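Local coordinates for protein arylmalonate decarboxylase (Bordetella bronchiseptica, PDB 3IXL) that catalyses the decarboxylation of 2-aryl-2-methylmalonates to 2-arylpropionates with release of carbon dioxide, at residues L109-R113 against F137-L143; V117-A123 against D180-L186; E201-P207 against Y233-F237. The protein carries 2 engineered substitutions. One frame throughout, in Å; residues are numbered along the deposited sequence.

Contact 1: residues L109-R113 against F137-L143; sequences LNGLR and FLAEESL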
loop_
_atom_site.group_PDB
_atom_site.type_symbol
_atom_site.label_atom_id
_atom_site.label_comp_id
_atom_site.label_asym_id
_atom_site.label_seq_id
_atom_site.Cartn_x
_atom_site.Cartn_y
_atom_site.Cartn_z
ATOM N N LEU A 109 0.218 -7.086 3.586
ATOM C CA LEU A 109 0.308 -8.397 4.252
ATOM C C LEU A 109 -1.089 -8.952 4.483
ATOM O O LEU A 109 -1.356 -10.121 4.210
ATOM C CB LEU A 109 0.997 -8.281 5.606
ATOM C CG LEU A 109 2.479 -7.956 5.683
ATOM C CD1 LEU A 109 2.855 -7.830 7.145
ATOM C CD2 LEU A 109 3.294 -9.056 5.005
ATOM N N ASN A 110 -1.985 -8.108 4.984
ATOM C CA ASN A 110 -3.352 -8.545 5.224
ATOM C C ASN A 110 -4.041 -8.964 3.930
ATOM O O ASN A 110 -4.754 -9.965 3.899
ATOM C CB ASN A 110 -4.159 -7.456 5.928
ATOM C CG ASN A 110 -3.786 -7.315 7.396
ATOM O OD1 ASN A 110 -3.163 -8.203 7.995
ATOM N ND2 ASN A 110 -4.135 -6.178 7.974
ATOM N N GLY A 111 -3.822 -8.211 2.856
ATOM C CA GLY A 111 -4.444 -8.524 1.573
ATOM C C GLY A 111 -3.927 -9.827 0.996
ATOM O O GLY A 111 -4.702 -10.638 0.503
ATOM N N LEU A 112 -2.613 -10.018 1.048
ATOM C CA LEU A 112 -2.020 -11.260 0.557
ATOM C C LEU A 112 -2.561 -12.469 1.310
ATOM O O LEU A 112 -2.931 -13.475 0.698
ATOM C CB LEU A 112 -0.488 -11.209 0.634
ATOM C CG LEU A 112 0.158 -10.229 -0.359
ATOM C CD1 LEU A 112 1.600 -9.926 0.036
ATOM C CD2 LEU A 112 0.094 -10.765 -1.794
ATOM N N ARG A 113 -2.635 -12.363 2.630
ATOM C CA ARG A 113 -3.190 -13.454 3.439
ATOM C C ARG A 113 -4.668 -13.705 3.145
ATOM O O ARG A 113 -5.093 -14.855 3.016
ATOM C CB ARG A 113 -2.947 -13.203 4.919
ATOM C CG ARG A 113 -1.474 -13.393 5.278
ATOM C CD ARG A 113 -1.140 -12.800 6.622
ATOM N NE ARG A 113 0.299 -12.818 6.875
ATOM C CZ ARG A 113 0.913 -12.041 7.763
ATOM N NH1 ARG A 113 0.214 -11.166 8.479
ATOM N NH2 ARG A 113 2.230 -12.126 7.926
ATOM N N PHE A 137 11.364 -8.060 4.164
ATOM C CA PHE A 137 10.166 -7.836 4.969
ATOM C C PHE A 137 9.163 -8.970 4.779
ATOM O O PHE A 137 8.660 -9.543 5.756
ATOM C CB PHE A 137 9.535 -6.479 4.597
ATOM C CG PHE A 137 8.192 -6.234 5.229
ATOM C CD1 PHE A 137 8.086 -5.770 6.544
ATOM C CD2 PHE A 137 7.031 -6.436 4.504
ATOM C CE1 PHE A 137 6.833 -5.540 7.122
ATOM C CE2 PHE A 137 5.776 -6.207 5.079
ATOM C CZ PHE A 137 5.686 -5.759 6.385
ATOM N N LEU A 138 8.875 -9.303 3.525
ATOM C CA LEU A 138 7.918 -10.375 3.249
ATOM C C LEU A 138 8.380 -11.716 3.827
ATOM O O LEU A 138 7.576 -12.441 4.418
ATOM C CB LEU A 138 7.618 -10.488 1.754
ATOM C CG LEU A 138 6.956 -9.259 1.112
ATOM C CD1 LEU A 138 7.005 -9.372 -0.407
ATOM C CD2 LEU A 138 5.521 -9.079 1.589
ATOM N N ALA A 139 9.666 -12.024 3.678
ATOM C CA ALA A 139 10.228 -13.253 4.254
ATOM C C ALA A 139 10.125 -13.276 5.781
ATOM O O ALA A 139 9.819 -14.321 6.370
ATOM C CB ALA A 139 11.668 -13.446 3.802
ATOM N N GLU A 140 10.369 -12.133 6.428
ATOM C CA GLU A 140 10.207 -12.020 7.884
ATOM C C GLU A 140 8.778 -12.338 8.304
ATOM O O GLU A 140 8.540 -12.808 9.426
ATOM C CB GLU A 140 10.554 -10.607 8.371
ATOM C CG GLU A 140 12.033 -10.289 8.492
ATOM C CD GLU A 140 12.279 -8.876 9.026
ATOM O OE1 GLU A 140 13.067 -8.720 9.986
ATOM O OE2 GLU A 140 11.692 -7.921 8.487
ATOM N N GLU A 141 7.833 -12.063 7.406
ATOM C CA GLU A 141 6.413 -12.240 7.674
ATOM C C GLU A 141 5.871 -13.559 7.129
ATOM O O GLU A 141 4.661 -13.722 6.950
ATOM C CB GLU A 141 5.634 -11.043 7.114
ATOM C CG GLU A 141 5.872 -9.752 7.889
ATOM C CD GLU A 141 5.100 -9.687 9.204
ATOM O OE1 GLU A 141 4.281 -10.592 9.481
ATOM O OE2 GLU A 141 5.298 -8.710 9.955
ATOM N N SER A 142 6.783 -14.493 6.864
ATOM C CA SER A 142 6.448 -15.863 6.451
ATOM C C SER A 142 5.833 -15.980 5.055
ATOM O O SER A 142 5.109 -16.935 4.761
ATOM C CB SER A 142 5.563 -16.558 7.500
ATOM O OG SER A 142 6.239 -16.649 8.741
ATOM N N LEU A 143 6.142 -15.019 4.193
ATOM C CA LEU A 143 5.791 -15.117 2.781
ATOM C C LEU A 143 7.043 -15.436 1.984
ATOM O O LEU A 143 8.164 -15.284 2.488
ATOM C CB LEU A 143 5.149 -13.819 2.281
ATOM C CG LEU A 143 3.862 -13.411 2.999
ATOM C CD1 LEU A 143 3.410 -12.035 2.541
ATOM C CD2 LEU A 143 2.759 -14.438 2.796
HETATM O O HOH W 1 1.978 -14.943 6.414
#
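Leu-109 reaches from helix 104-114 into a notch formed by the end of helix 128-140, and both of its methyl branches lie against Phe-137 and Glu-141. CD1 of Leu-109 lies 3.6 Å from CZ of Phe-137, at the ring's rim, and equally close to the carboxylate carbon of Glu-141; the leucine and the phenylalanine arrive from opposite directions. CD2 touches the same two residues and reaches further, with CD2 of Leu-109 3.9 Å from CD1 of Leu-143 and somewhat farther from CD2 of Leu-138. One helical turn on, Leu-112 adds its own branch to this cluster, CD1 of Leu-112 standing 3.7 Å from CD1 of Leu-143. Glu-141 contributes its carbon chain too: it crosses Leu-109 at about a right angle and sets CG over one face of the Phe-137 ring, off toward the rim.

The polar half is carried by Arg-113, whose NH2 grips Glu-141 twice. The bond from Arg-113 NH2 to the backbone O of Glu-141 (3.1 Å) meets a lone pair in the carbonyl plane. The other, 3.0 Å from Arg-113 NH2 to OE1 of Glu-141, is a salt bridge that comes to the anti side of the carboxylate, 29° out of its plane. Both acceptors lie close to the guanidinium plane, although that plane and the carboxylate are inclined at 55°. The bend of Glu-141 at chi2 (-78°) folds the acid back to this position. A water accepts from Arg-113 NE and donates to Glu-141 O, closing a second route between the same partners.

The helix ends here in a Schellman motif, with Ser-142 at positive phi and Leu-143 N bonded to Leu-138 O at 3.0 Å. Since Glu-141 has already left the helical pattern, the arginine and the water supply its carbonyl with donors, and a charged clasp thereby closes over a leucine-rich interior.

Contact 2: residues V117-A123 against D180-L186; sequences VRRVALA and DSDGILL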
loop_
_atom_site.group_PDB
_atom_site.type_symbol
_atom_site.label_atom_id
_atom_site.label_comp_id
_atom_site.label_asym_id
_atom_site.label_seq_id
_atom_site.Cartn_x
_atom_site.Cartn_y
_atom_site.Cartn_z
ATOM N N VAL A 117 -2.254 -15.997 -0.564
ATOM C CA VAL A 117 -0.997 -15.885 -1.284
ATOM C C VAL A 117 0.166 -16.088 -0.325
ATOM O O VAL A 117 0.355 -15.306 0.601
ATOM C CB VAL A 117 -0.886 -14.516 -1.994
ATOM C CG1 VAL A 117 0.454 -14.384 -2.705
ATOM C CG2 VAL A 117 -2.023 -14.335 -2.975
ATOM N N ARG A 118 0.926 -17.157 -0.540
ATOM C CA ARG A 118 2.143 -17.417 0.220
ATOM C C ARG A 118 3.368 -17.141 -0.649
ATOM O O ARG A 118 4.303 -16.456 -0.216
ATOM C CB ARG A 118 2.156 -18.866 0.730
ATOM C CG ARG A 118 3.491 -19.356 1.286
ATOM C CD ARG A 118 3.775 -18.800 2.672
ATOM N NE ARG A 118 2.910 -19.379 3.704
ATOM C CZ ARG A 118 3.318 -20.222 4.654
ATOM N NH1 ARG A 118 4.591 -20.598 4.725
ATOM N NH2 ARG A 118 2.448 -20.686 5.544
ATOM N N ARG A 119 3.359 -17.675 -1.868
ATOM C CA ARG A 119 4.425 -17.442 -2.831
ATOM C C ARG A 119 3.999 -16.290 -3.718
ATOM O O ARG A 119 2.999 -16.383 -4.426
ATOM C CB ARG A 119 4.669 -18.696 -3.666
ATOM C CG ARG A 119 5.331 -19.806 -2.883
ATOM C CD ARG A 119 5.422 -21.074 -3.710
ATOM N NE ARG A 119 5.928 -20.831 -5.062
ATOM C CZ ARG A 119 7.207 -20.613 -5.357
ATOM N NH1 ARG A 119 8.125 -20.603 -4.399
ATOM N NH2 ARG A 119 7.569 -20.404 -6.614
ATOM N N VAL A 120 4.765 -15.200 -3.663
ATOM C CA VAL A 120 4.320 -13.938 -4.215
ATOM C C VAL A 120 5.338 -13.349 -5.180
ATOM O O VAL A 120 6.491 -13.122 -4.818
ATOM C CB VAL A 120 3.952 -12.939 -3.074
ATOM C CG1 VAL A 120 5.132 -12.664 -2.128
ATOM C CG2 VAL A 120 3.356 -11.644 -3.649
ATOM N N ALA A 121 4.908 -13.137 -6.421
ATOM C CA ALA A 121 5.734 -12.458 -7.411
ATOM C C ALA A 121 5.652 -10.958 -7.136
ATOM O O ALA A 121 4.578 -10.452 -6.789
ATOM C CB ALA A 121 5.244 -12.776 -8.813
ATOM N N LEU A 122 6.771 -10.258 -7.302
ATOM C CA LEU A 122 6.828 -8.820 -7.014
ATOM C C LEU A 122 6.906 -7.997 -8.287
ATOM O O LEU A 122 7.781 -8.217 -9.130
ATOM C CB LEU A 122 8.049 -8.501 -6.145
ATOM C CG LEU A 122 8.270 -9.313 -4.866
ATOM C CD1 LEU A 122 9.525 -8.856 -4.103
ATOM C CD2 LEU A 122 7.038 -9.271 -3.971
ATOM N N ALA A 123 5.995 -7.037 -8.421
ATOM C CA ALA A 123 5.997 -6.091 -9.531
ATOM C C ALA A 123 6.023 -4.740 -8.852
ATOM O O ALA A 123 5.038 -4.365 -8.216
ATOM C CB ALA A 123 4.720 -6.245 -10.361
ATOM N N ASP A 180 4.537 -20.495 -11.062
ATOM C CA ASP A 180 3.857 -21.307 -10.059
ATOM C C ASP A 180 3.633 -20.527 -8.759
ATOM O O ASP A 180 3.396 -21.114 -7.703
ATOM C CB ASP A 180 4.596 -22.634 -9.813
ATOM C CG ASP A 180 5.996 -22.441 -9.263
ATOM O OD1 ASP A 180 6.460 -21.286 -9.151
ATOM O OD2 ASP A 180 6.645 -23.462 -8.943
ATOM N N SER A 181 3.712 -19.199 -8.852
ATOM C CA SER A 181 3.414 -18.314 -7.720
ATOM C C SER A 181 1.910 -18.273 -7.429
ATOM O O SER A 181 1.090 -18.553 -8.310
ATOM C CB SER A 181 3.925 -16.897 -8.006
ATOM O OG SER A 181 5.337 -16.873 -8.152
ATOM N N ASP A 182 1.553 -17.920 -6.196
ATOM C CA ASP A 182 0.145 -17.869 -5.780
ATOM C C ASP A 182 -0.531 -16.566 -6.181
ATOM O O ASP A 182 -1.748 -16.509 -6.303
ATOM C CB ASP A 182 0.011 -18.006 -4.258
ATOM C CG ASP A 182 0.548 -19.309 -3.718
ATOM O OD1 ASP A 182 0.406 -20.350 -4.399
ATOM O OD2 ASP A 182 1.084 -19.292 -2.588
ATOM N N GLY A 183 0.262 -15.513 -6.349
ATOM C CA GLY A 183 -0.286 -14.191 -6.619
ATOM C C GLY A 183 0.820 -13.187 -6.818
ATOM O O GLY A 183 1.998 -13.534 -6.832
ATOM N N ILE A 184 0.412 -11.937 -6.975
ATOM C CA ILE A 184 1.328 -10.860 -7.325
ATOM C C ILE A 184 1.135 -9.697 -6.361
ATOM O O ILE A 184 -0.004 -9.311 -6.062
ATOM C CB ILE A 184 1.077 -10.378 -8.782
ATOM C CG1 ILE A 184 1.273 -11.542 -9.773
ATOM C CG2 ILE A 184 1.990 -9.197 -9.147
ATOM C CD1 ILE A 184 0.607 -11.335 -11.124
ATOM N N LEU A 185 2.249 -9.153 -5.877
ATOM C CA LEU A 185 2.225 -7.886 -5.158
ATOM C C LEU A 185 2.695 -6.790 -6.105
ATOM O O LEU A 185 3.820 -6.823 -6.594
ATOM C CB LEU A 185 3.116 -7.931 -3.911
ATOM C CG LEU A 185 3.292 -6.601 -3.170
ATOM C CD1 LEU A 185 1.958 -6.089 -2.634
ATOM C CD2 LEU A 185 4.298 -6.774 -2.029
ATOM N N LEU A 186 1.809 -5.838 -6.375
ATOM C CA LEU A 186 2.125 -4.657 -7.158
ATOM C C LEU A 186 2.382 -3.533 -6.155
ATOM O O LEU A 186 1.456 -2.980 -5.546
ATOM C CB LEU A 186 0.974 -4.340 -8.116
ATOM C CG LEU A 186 1.037 -3.104 -9.018
ATOM C CD1 LEU A 186 2.333 -3.030 -9.838
ATOM C CD2 LEU A 186 -0.175 -3.150 -9.943
#
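Parallel pairing of the two central strands in a four-stranded sheet brings 119-123 alongside 183-186, and a carboxylate secures its leading end. Ala-121 N donates to Gly-183 O, Leu-185 N to Ala-121 O (2.8 Å), and Ala-123 N to Leu-185 O, the regular alternation of a parallel pair. Asp-182 sits just ahead of the paired region. OD2 of Asp-182 accepts two backbone N-H groups: Arg-118 N, 3.0 Å away, uses the anti lone pair, while Arg-119 N, at 2.9 Å, comes from above the carboxylate plane in a nearly straight bond (177°). Asp-182 N returns a bond to Arg-119 O, so strand and loop hold each other in both directions. Farther out, NH2 of Arg-119 makes a salt bridge of 2.9 Å to OD1 of Asp-180, the two planes standing 77° apart.

On one face of the sheet, CG2 of Val-120 rests 3.7 Å from CB of Leu-185. Leu-112 of helix 104-114 and Leu-138 of helix 128-140 cover this side. The other face presents Ala-123, Ile-184 and Leu-186 to helix 164-176, through Cys-171 and Phe-175. At the edges of the pair, Val-120 continues the backbone bonding to Val-144, and Ile-184 to Pro-207.

Contact 3: residues E201-P207 against Y233-F237; sequences ERRLGVP and YGRLF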
loop_
_atom_site.group_PDB
_atom_site.type_symbol
_atom_site.label_atom_id
_atom_site.label_comp_id
_atom_site.label_asym_id
_atom_site.label_seq_id
_atom_site.Cartn_x
_atom_site.Cartn_y
_atom_site.Cartn_z
ATOM N N GLU A 201 -5.594 -9.984 -13.243
ATOM C CA GLU A 201 -6.303 -11.128 -12.656
ATOM C C GLU A 201 -7.037 -11.952 -13.721
ATOM O O GLU A 201 -7.026 -13.188 -13.663
ATOM C CB GLU A 201 -7.253 -10.670 -11.541
ATOM C CG GLU A 201 -6.495 -10.159 -10.305
ATOM C CD GLU A 201 -7.379 -9.826 -9.116
ATOM O OE1 GLU A 201 -8.610 -9.682 -9.286
ATOM O OE2 GLU A 201 -6.815 -9.689 -8.008
ATOM N N ARG A 202 -7.651 -11.262 -14.688
ATOM C CA ARG A 202 -8.338 -11.910 -15.814
ATOM C C ARG A 202 -7.360 -12.757 -16.628
ATOM O O ARG A 202 -7.635 -13.923 -16.946
ATOM C CB ARG A 202 -8.968 -10.844 -16.720
ATOM C CG ARG A 202 -9.747 -11.400 -17.920
ATOM C CD ARG A 202 -10.049 -10.295 -18.952
ATOM N NE ARG A 202 -8.879 -9.841 -19.706
ATOM C CZ ARG A 202 -8.373 -10.463 -20.766
ATOM N NH1 ARG A 202 -8.921 -11.589 -21.203
ATOM N NH2 ARG A 202 -7.313 -9.963 -21.384
ATOM N N ARG A 203 -6.228 -12.165 -16.981
ATOM C CA ARG A 203 -5.269 -12.832 -17.865
ATOM C C ARG A 203 -4.524 -13.983 -17.211
ATOM O O ARG A 203 -4.247 -14.994 -17.864
ATOM C CB ARG A 203 -4.274 -11.824 -18.427
ATOM C CG ARG A 203 -4.866 -10.890 -19.467
ATOM C CD ARG A 203 -3.817 -9.955 -20.034
ATOM N NE ARG A 203 -2.635 -10.671 -20.515
ATOM C CZ ARG A 203 -1.533 -10.081 -20.975
ATOM N NH1 ARG A 203 -1.450 -8.756 -21.026
ATOM N NH2 ARG A 203 -0.509 -10.822 -21.384
ATOM N N LEU A 204 -4.197 -13.844 -15.928
ATOM C CA LEU A 204 -3.346 -14.819 -15.264
ATOM C C LEU A 204 -4.069 -15.804 -14.363
ATOM O O LEU A 204 -3.542 -16.883 -14.086
ATOM C CB LEU A 204 -2.232 -14.116 -14.483
ATOM C CG LEU A 204 -1.337 -13.168 -15.281
ATOM C CD1 LEU A 204 -0.279 -12.551 -14.389
ATOM C CD2 LEU A 204 -0.687 -13.901 -16.457
ATOM N N GLY A 205 -5.251 -15.431 -13.876
ATOM C CA GLY A 205 -6.018 -16.302 -12.989
ATOM C C GLY A 205 -5.440 -16.406 -11.588
ATOM O O GLY A 205 -5.721 -17.361 -10.856
ATOM N N VAL A 206 -4.607 -15.433 -11.216
ATOM C CA VAL A 206 -4.105 -15.314 -9.847
ATOM C C VAL A 206 -4.447 -13.918 -9.327
ATOM O O VAL A 206 -4.637 -12.992 -10.120
ATOM C CB VAL A 206 -2.573 -15.577 -9.739
ATOM C CG1 VAL A 206 -2.213 -16.988 -10.247
ATOM C CG2 VAL A 206 -1.771 -14.517 -10.494
ATOM N N PRO A 207 -4.576 -13.777 -7.996
ATOM C CA PRO A 207 -4.912 -12.467 -7.438
ATOM C C PRO A 207 -3.730 -11.496 -7.419
ATOM O O PRO A 207 -2.571 -11.919 -7.351
ATOM C CB PRO A 207 -5.357 -12.799 -6.009
ATOM C CG PRO A 207 -4.618 -14.039 -5.670
ATOM C CD PRO A 207 -4.452 -14.811 -6.954
ATOM N N TYR A 233 -12.507 -3.932 -9.012
ATOM C CA TYR A 233 -11.152 -3.490 -8.674
ATOM C C TYR A 233 -10.285 -4.611 -8.122
ATOM O O TYR A 233 -9.228 -4.349 -7.535
ATOM C CB TYR A 233 -11.191 -2.317 -7.696
ATOM C CG TYR A 233 -11.902 -1.113 -8.243
ATOM C CD1 TYR A 233 -13.112 -0.697 -7.704
ATOM C CD2 TYR A 233 -11.370 -0.395 -9.305
ATOM C CE1 TYR A 233 -13.771 0.415 -8.200
ATOM C CE2 TYR A 233 -12.018 0.727 -9.811
ATOM C CZ TYR A 233 -13.219 1.120 -9.253
ATOM O OH TYR A 233 -13.870 2.224 -9.745
ATOM N N GLY A 234 -10.739 -5.844 -8.304
ATOM C CA GLY A 234 -9.941 -7.010 -7.960
ATOM C C GLY A 234 -10.573 -7.899 -6.917
ATOM O O GLY A 234 -11.455 -7.464 -6.166
ATOM N N ARG A 235 -10.081 -9.128 -6.853
ATOM C CA ARG A 235 -10.552 -10.110 -5.888
ATOM C C ARG A 235 -10.457 -9.662 -4.429
ATOM O O ARG A 235 -11.275 -10.062 -3.601
ATOM C CB ARG A 235 -9.815 -11.428 -6.104
ATOM C CG ARG A 235 -10.297 -12.146 -7.373
ATOM C CD ARG A 235 -9.426 -13.306 -7.777
ATOM N NE ARG A 235 -9.269 -14.287 -6.713
ATOM C CZ ARG A 235 -8.469 -15.342 -6.802
ATOM N NH1 ARG A 235 -7.777 -15.558 -7.916
ATOM N NH2 ARG A 235 -8.364 -16.184 -5.786
ATOM N N LEU A 236 -9.466 -8.834 -4.103
ATOM C CA LEU A 236 -9.341 -8.357 -2.726
ATOM C C LEU A 236 -10.661 -7.735 -2.269
ATOM O O LEU A 236 -11.157 -8.005 -1.162
ATOM C CB LEU A 236 -8.209 -7.330 -2.598
ATOM C CG LEU A 236 -8.002 -6.822 -1.168
ATOM C CD1 LEU A 236 -7.602 -7.925 -0.203
ATOM C CD2 LEU A 236 -6.969 -5.695 -1.146
ATOM N N PHE A 237 -11.237 -6.915 -3.139
ATOM C CA PHE A 237 -12.466 -6.215 -2.821
ATOM C C PHE A 237 -13.693 -7.065 -3.050
ATOM O O PHE A 237 -14.611 -7.073 -2.223
ATOM C CB PHE A 237 -12.575 -4.941 -3.655
ATOM C CG PHE A 237 -11.480 -3.970 -3.382
ATOM C CD1 PHE A 237 -10.352 -3.922 -4.191
ATOM C CD2 PHE A 237 -11.547 -3.135 -2.275
ATOM C CE1 PHE A 237 -9.315 -3.026 -3.913
ATOM C CE2 PHE A 237 -10.516 -2.237 -1.990
ATOM C CZ PHE A 237 -9.404 -2.182 -2.801
HETATM O O HOH W 2 -7.236 -8.148 -5.880
HETATM O O HOH W 3 -7.846 -14.279 -10.836
HETATM O O HOH W 4 -6.030 -18.100 -8.007
#
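Glu-201 and Arg-235 make the one direct hydrogen bond across this contact, and it runs from backbone to side chain. Arg-235 N donates to OE1 of Glu-201 at 2.9 Å, using the syn lone pair of the carboxylate. The acid extends beyond CG (chi2 -174°), which carries it from helix 196-204 to the start of helix 235-238. OE2 of Glu-201 accepts from a water 2.7 Å away that in turn takes the N-H of Leu-236, and also from Val-208 N.

Van der Waals contact comes from Pro-207, whose ring lies over one face of the Arg-235 guanidinium, CB of Pro-207 standing 4.0 Å above that plane, over its centre. Pro-207 CD is nearer still to one nitrogen, 3.5 Å from NH1 of Arg-235. Two further waters lie at the guanidinium edge, in its plane: each accepts from NH1, one donating to Glu-201 O and the other to Gly-205 O. NE of the same arginine forms a salt bridge with Glu-239.

Gly-234, at the N-cap position, has no side chain to offer the helix start. The Glu-201 carboxylate serves that first turn from another part of the chain, taking the N-H of Arg-235 directly and that of Leu-236 through water.

Overall arrangement
Following the chain, helix 104-114 supplies the first half of contact 1 and strand 119-124 the first half of contact 2; helix 128-140 then closes contact 1 before strand 183-187 closes contact 2. The two therefore cross, and they share an interior in which Leu-138 meets Leu-122. Contact 3 follows in series, opening on helix 196-204 and closing at helix 235-238 near the C terminus. It is joined to contact 2 where CD1 of Ile-184 packs on CD1 of Leu-204, and it touches contact 1 where Leu-236 packs on Gly-111. Together they tie one parallel sheet to its flanking helices and to the C-terminal helix.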